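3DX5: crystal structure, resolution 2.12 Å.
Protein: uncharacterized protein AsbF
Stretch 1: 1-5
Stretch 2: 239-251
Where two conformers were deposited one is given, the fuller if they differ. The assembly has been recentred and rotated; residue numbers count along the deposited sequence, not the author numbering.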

HETATM    1  N   MSE A   1      -9.175  -7.861  28.453  1.00 26.76           N
HETATM    2  CA  MSE A   1      -7.876  -8.058  27.763  1.00 25.17           C
HETATM    3  C   MSE A   1      -7.284  -6.759  27.185  1.00 23.80           C
HETATM    4  O   MSE A   1      -7.849  -5.675  27.358  1.00 24.48           O
HETATM    5  CB  MSE A   1      -8.012  -9.143  26.689  1.00 26.25           C
HETATM    6  CG  MSE A   1      -9.175  -8.977  25.739  1.00 25.82           C
HETATM    7 SE   MSE A   1      -8.801 -10.250  24.350  0.65 23.83          SE
HETATM    8  CE  MSE A   1      -6.848 -10.289  24.494  1.00 25.92           C
ATOM      9  N   LYS A   2      -6.120  -6.876  26.554  1.00 21.38           N
ATOM     10  CA  LYS A   2      -5.415  -5.723  25.992  1.00 19.41           C
ATOM     11  C   LYS A   2      -5.571  -5.680  24.489  1.00 17.03           C
ATOM     12  O   LYS A   2      -5.277  -6.655  23.809  1.00 15.31           O
ATOM     13  CB  LYS A   2      -3.934  -5.783  26.334  1.00 18.74           C
ATOM     14  CG  LYS A   2      -3.643  -5.251  27.731  1.00 23.15           C
ATOM     15  CD  LYS A   2      -2.684  -6.105  28.513  1.00 26.48           C
ATOM     16  CE  LYS A   2      -1.300  -6.184  27.905  1.00 30.73           C
ATOM     17  NZ  LYS A   2      -1.038  -7.540  27.409  1.00 32.68           N
ATOM     18  N   TYR A   3      -5.998  -4.529  23.994  1.00 14.34           N
ATOM     19  CA  TYR A   3      -6.229  -4.349  22.566  1.00 14.13           C
ATOM     20  C   TYR A   3      -5.148  -3.469  21.988  1.00 13.34           C
ATOM     21  O   TYR A   3      -4.691  -2.491  22.633  1.00 12.67           O
ATOM     22  CB  TYR A   3      -7.611  -3.725  22.296  1.00 13.96           C
ATOM     23  CG  TYR A   3      -8.682  -4.691  22.662  1.00 15.15           C
ATOM     24  CD1 TYR A   3      -8.936  -5.792  21.829  1.00 14.71           C
ATOM     25  CD2 TYR A   3      -9.408  -4.556  23.850  1.00 15.93           C
ATOM     26  CE1 TYR A   3      -9.900  -6.758  22.181  1.00 14.53           C
ATOM     27  CE2 TYR A   3     -10.404  -5.518  24.220  1.00 15.90           C
ATOM     28  CZ  TYR A   3     -10.615  -6.624  23.369  1.00 16.13           C
ATOM     29  OH  TYR A   3     -11.547  -7.605  23.672  1.00 17.91           O
ATOM     30  N   SER A   4      -4.771  -3.796  20.764  1.00 12.45           N
ATOM     31  CA  SER A   4      -3.860  -2.958  20.034  1.00 13.39           C
ATOM     32  C   SER A   4      -4.430  -2.533  18.682  1.00 13.70           C
ATOM     33  O   SER A   4      -5.286  -3.186  18.093  1.00 13.24           O
ATOM     34  CB  SER A   4      -2.477  -3.630  19.875  1.00 12.76           C
ATOM     35  OG  SER A   4      -2.609  -4.988  19.486  1.00 14.20           O
ATOM     36  N   LEU A   5      -3.898  -1.431  18.193  1.00 13.29           N
ATOM     37  CA  LEU A   5      -4.232  -0.886  16.909  1.00 14.33           C
ATOM     38  C   LEU A   5      -3.071  -1.264  15.948  1.00 13.63           C
ATOM     39  O   LEU A   5      -1.922  -1.208  16.356  1.00 13.95           O
ATOM     40  CB  LEU A   5      -4.286   0.629  17.152  1.00 15.17           C
ATOM     41  CG  LEU A   5      -4.439   1.589  16.023  1.00 18.65           C
ATOM     42  CD1 LEU A   5      -4.968   2.881  16.563  1.00 18.83           C
ATOM     43  CD2 LEU A   5      -3.059   1.796  15.392  1.00 20.81           C
ATOM     44  N   ILE A 239     -14.478 -16.565  21.332  1.00 16.07           N
ATOM     45  CA  ILE A 239     -13.035 -16.307  21.304  1.00 14.77           C
ATOM     46  C   ILE A 239     -12.593 -15.429  22.474  1.00 14.74           C
ATOM     47  O   ILE A 239     -11.698 -15.802  23.221  1.00 15.00           O
ATOM     48  CB  ILE A 239     -12.621 -15.654  19.982  1.00 13.95           C
ATOM     49  CG1 ILE A 239     -12.806 -16.679  18.851  1.00 12.36           C
ATOM     50  CG2 ILE A 239     -11.182 -15.052  20.100  1.00 13.68           C
ATOM     51  CD1 ILE A 239     -12.847 -16.056  17.430  1.00 11.22           C
ATOM     52  N   ILE A 240     -13.219 -14.272  22.647  1.00 14.54           N
ATOM     53  CA  ILE A 240     -12.768 -13.358  23.695  1.00 15.06           C
ATOM     54  C   ILE A 240     -12.933 -13.970  25.089  1.00 16.23           C
ATOM     55  O   ILE A 240     -12.093 -13.730  25.975  1.00 15.14           O
ATOM     56  CB  ILE A 240     -13.439 -11.956  23.553  1.00 14.53           C
ATOM     57  CG1 ILE A 240     -12.941 -11.327  22.240  1.00 15.87           C
ATOM     58  CG2 ILE A 240     -13.185 -11.070  24.792  1.00 15.04           C
ATOM     59  CD1 ILE A 240     -13.741 -10.078  21.757  1.00 16.44           C
ATOM     60  N   GLN A 241     -13.990 -14.767  25.290  1.00 17.85           N
ATOM     61  CA  GLN A 241     -14.188 -15.465  26.593  1.00 19.84           C
ATOM     62  C   GLN A 241     -13.016 -16.362  26.934  1.00 20.08           C
ATOM     63  O   GLN A 241     -12.630 -16.431  28.092  1.00 20.25           O
ATOM     64  CB  GLN A 241     -15.437 -16.322  26.594  1.00 21.22           C
ATOM     65  CG  GLN A 241     -16.704 -15.571  26.778  1.00 26.43           C
ATOM     66  CD  GLN A 241     -17.900 -16.508  26.818  1.00 34.42           C
ATOM     67  OE1 GLN A 241     -18.103 -17.224  27.803  1.00 38.26           O
ATOM     68  NE2 GLN A 241     -18.690 -16.521  25.740  1.00 36.36           N
ATOM     69  N   GLU A 242     -12.447 -17.033  25.924  1.00 20.08           N
ATOM     70  CA  GLU A 242     -11.239 -17.864  26.087  1.00 20.71           C
ATOM     71  C   GLU A 242      -9.954 -17.092  26.269  1.00 20.62           C
ATOM     72  O   GLU A 242      -9.142 -17.461  27.102  1.00 21.70           O
ATOM     73  CB  GLU A 242     -10.983 -18.698  24.833  1.00 21.25           C
ATOM     74  CG  GLU A 242     -11.819 -19.867  24.665  1.00 25.17           C
ATOM     75  CD  GLU A 242     -11.611 -20.908  25.745  1.00 28.52           C
ATOM     76  OE1 GLU A 242     -10.505 -21.524  25.825  1.00 28.58           O
ATOM     77  OE2 GLU A 242     -12.587 -21.103  26.491  1.00 28.11           O
ATOM     78  N   VAL A 243      -9.735 -16.054  25.460  1.00 18.77           N
ATOM     79  CA  VAL A 243      -8.442 -15.416  25.458  1.00 18.18           C
ATOM     80  C   VAL A 243      -8.332 -14.229  26.421  1.00 18.51           C
ATOM     81  O   VAL A 243      -7.228 -13.741  26.687  1.00 17.25           O
ATOM     82  CB  VAL A 243      -7.975 -15.045  24.021  1.00 18.04           C
ATOM     83  CG1 VAL A 243      -8.126 -16.282  23.082  1.00 17.63           C
ATOM     84  CG2 VAL A 243      -8.741 -13.846  23.489  1.00 15.89           C
ATOM     85  N   ARG A 244      -9.448 -13.802  26.985  1.00 19.32           N
ATOM     86  CA  ARG A 244      -9.437 -12.575  27.803  1.00 21.95           C
ATOM     87  C   ARG A 244      -8.584 -12.602  29.047  1.00 22.38           C
ATOM     88  O   ARG A 244      -8.257 -11.540  29.547  1.00 23.91           O
ATOM     89  CB  ARG A 244     -10.841 -12.054  28.154  1.00 21.86           C
ATOM     90  CG  ARG A 244     -11.577 -12.784  29.238  1.00 23.89           C
ATOM     91  CD  ARG A 244     -12.997 -12.321  29.150  1.00 29.76           C
ATOM     92  NE  ARG A 244     -13.840 -12.605  30.311  1.00 38.25           N
ATOM     93  CZ  ARG A 244     -14.198 -13.816  30.750  1.00 41.44           C
ATOM     94  NH1 ARG A 244     -13.755 -14.930  30.172  1.00 43.14           N
ATOM     95  NH2 ARG A 244     -14.988 -13.913  31.808  1.00 42.46           N
ATOM     96  N   ASP A 245      -8.224 -13.784  29.542  0.50 22.42           N
ATOM     97  CA  ASP A 245      -7.321 -13.890  30.695  0.50 22.94           C
ATOM     98  C   ASP A 245      -5.984 -14.522  30.300  0.50 22.23           C
ATOM     99  O   ASP A 245      -5.402 -15.305  31.059  0.50 22.09           O
ATOM    100  CB  ASP A 245      -7.944 -14.732  31.819  0.50 23.37           C
ATOM    101  CG  ASP A 245      -9.194 -14.117  32.380  0.50 25.88           C
ATOM    102  OD1 ASP A 245      -9.081 -13.150  33.169  0.50 30.67           O
ATOM    103  OD2 ASP A 245     -10.295 -14.613  32.051  0.50 28.52           O
ATOM    104  N   THR A 246      -5.533 -14.219  29.090  1.00 20.90           N
ATOM    105  CA  THR A 246      -4.137 -14.431  28.696  1.00 19.64           C
ATOM    106  C   THR A 246      -3.570 -13.026  28.701  1.00 19.07           C
ATOM    107  O   THR A 246      -4.326 -12.042  28.740  1.00 17.81           O
ATOM    108  CB  THR A 246      -3.948 -15.077  27.272  1.00 19.67           C
ATOM    109  OG1 THR A 246      -4.427 -14.184  26.257  1.00 19.01           O
ATOM    110  CG2 THR A 246      -4.715 -16.394  27.150  1.00 20.39           C
ATOM    111  N   ASP A 247      -2.249 -12.934  28.634  0.60 18.38           N
ATOM    112  CA  ASP A 247      -1.587 -11.659  28.747  0.60 18.02           C
ATOM    113  C   ASP A 247      -1.279 -11.008  27.387  0.60 17.63           C
ATOM    114  O   ASP A 247      -0.692  -9.928  27.338  0.60 18.23           O
ATOM    115  CB  ASP A 247      -0.307 -11.848  29.567  0.60 18.60           C
ATOM    116  CG  ASP A 247      -0.594 -12.280  31.002  0.60 18.40           C
ATOM    117  OD1 ASP A 247      -1.607 -11.838  31.572  0.60 17.29           O
ATOM    118  OD2 ASP A 247       0.198 -13.060  31.559  0.60 20.94           O
ATOM    119  N   HIS A 248      -1.686 -11.650  26.297  1.00 16.22           N
ATOM    120  CA  HIS A 248      -1.263 -11.224  24.933  1.00 15.08           C
ATOM    121  C   HIS A 248      -2.161 -10.162  24.359  1.00 13.61           C
ATOM    122  O   HIS A 248      -3.361 -10.086  24.684  1.00 13.80           O
ATOM    123  CB  HIS A 248      -1.166 -12.429  23.990  1.00 14.02           C
ATOM    124  CG  HIS A 248      -0.453 -13.599  24.609  1.00 14.42           C
ATOM    125  ND1 HIS A 248       0.806 -13.496  25.166  1.00 12.85           N
ATOM    126  CD2 HIS A 248      -0.855 -14.880  24.820  1.00 14.96           C
ATOM    127  CE1 HIS A 248       1.167 -14.676  25.657  1.00 15.11           C
ATOM    128  NE2 HIS A 248       0.170 -15.530  25.462  1.00 14.69           N
ATOM    129  N   PHE A 249      -1.576  -9.290  23.551  1.00 12.55           N
ATOM    130  CA  PHE A 249      -2.360  -8.268  22.890  1.00 11.05           C
ATOM    131  C   PHE A 249      -3.187  -8.890  21.771  1.00 10.89           C
ATOM    132  O   PHE A 249      -2.722  -9.820  21.075  1.00  9.71           O
ATOM    133  CB  PHE A 249      -1.432  -7.201  22.297  1.00 10.52           C
ATOM    134  CG  PHE A 249      -1.022  -6.119  23.296  1.00 12.32           C
ATOM    135  CD1 PHE A 249       0.169  -6.243  24.054  1.00 10.33           C
ATOM    136  CD2 PHE A 249      -1.827  -4.994  23.480  1.00 10.63           C
ATOM    137  CE1 PHE A 249       0.528  -5.247  24.992  1.00 12.65           C
ATOM    138  CE2 PHE A 249      -1.471  -3.992  24.383  1.00 10.52           C
ATOM    139  CZ  PHE A 249      -0.287  -4.112  25.150  1.00  9.81           C
ATOM    140  N   ALA A 250      -4.383  -8.348  21.564  1.00 10.52           N
ATOM    141  CA  ALA A 250      -5.156  -8.678  20.376  1.00 10.53           C
ATOM    142  C   ALA A 250      -5.250  -7.429  19.551  1.00 10.77           C
ATOM    143  O   ALA A 250      -5.792  -6.424  20.016  1.00 10.88           O
ATOM    144  CB  ALA A 250      -6.591  -9.185  20.768  1.00  9.31           C
ATOM    145  N   SER A 251      -4.741  -7.473  18.316  1.00 10.88           N
ATOM    146  CA  SER A 251      -4.885  -6.328  17.419  1.00 11.09           C
ATOM    147  C   SER A 251      -6.224  -6.361  16.677  1.00 11.92           C
ATOM    148  O   SER A 251      -6.623  -7.425  16.194  1.00 12.33           O
ATOM    149  CB  SER A 251      -3.771  -6.361  16.367  1.00 11.39           C
ATOM    150  OG  SER A 251      -2.610  -5.749  16.885  1.00 13.68           O
TER
HETATM  151  O   HOH W   1      -4.727  -9.373  26.889  1.00 32.56           O

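The N-terminal strand, which includes Tyr-3, Ser-4 and Leu-5, pairs in parallel with the strand containing Ala-250 and Ser-251. Ala-250 bonds to both neighbours of Tyr-3. Ala-250 N donates to Lys-2 O at 3.0 Å, and Ala-250 O accepts from Ser-4 N at 2.9 Å. Both bonds are nearly straight. Tyr-3 CA also lies 3.3 Å from Ala-250 O, a CA-H...O contact. A helix precedes the Ala-250 strand in the chain, and a type I turn runs from Val-243 to Thr-246. A water joins the backbones here: it accepts from Lys-2 N at 2.9 Å and donates to His-248 O at 2.7 Å.

Side chains alternate across the sheet. Tyr-3 and Ala-250 share one face with their apolar atoms; Tyr-3 CD1 is 4.3 Å from Ala-250 CB. The small methyl of Ala-250 also meets the selenomethionine Met-1, with Met-1 CE to Ala-250 CB at 3.9 Å. Met-1 SE packs 3.7 Å from Val-243 CG2, an apolar contact with the helix. Tyr-3 OH reaches within 3.8 Å of Ile-240 CD1.

On the other face, the buried serines pair: Ser-4 OG donates to Ser-251 OG at 2.7 Å. Nearby, Lys-2 lies over the Phe-249 ring. Lys-2 NZ is 4.0 Å from the Phe-249 ring centroid, a cation-pi contact. Lys-2 CE lies over the same face, 3.9 Å from the centroid, a CH-pi contact.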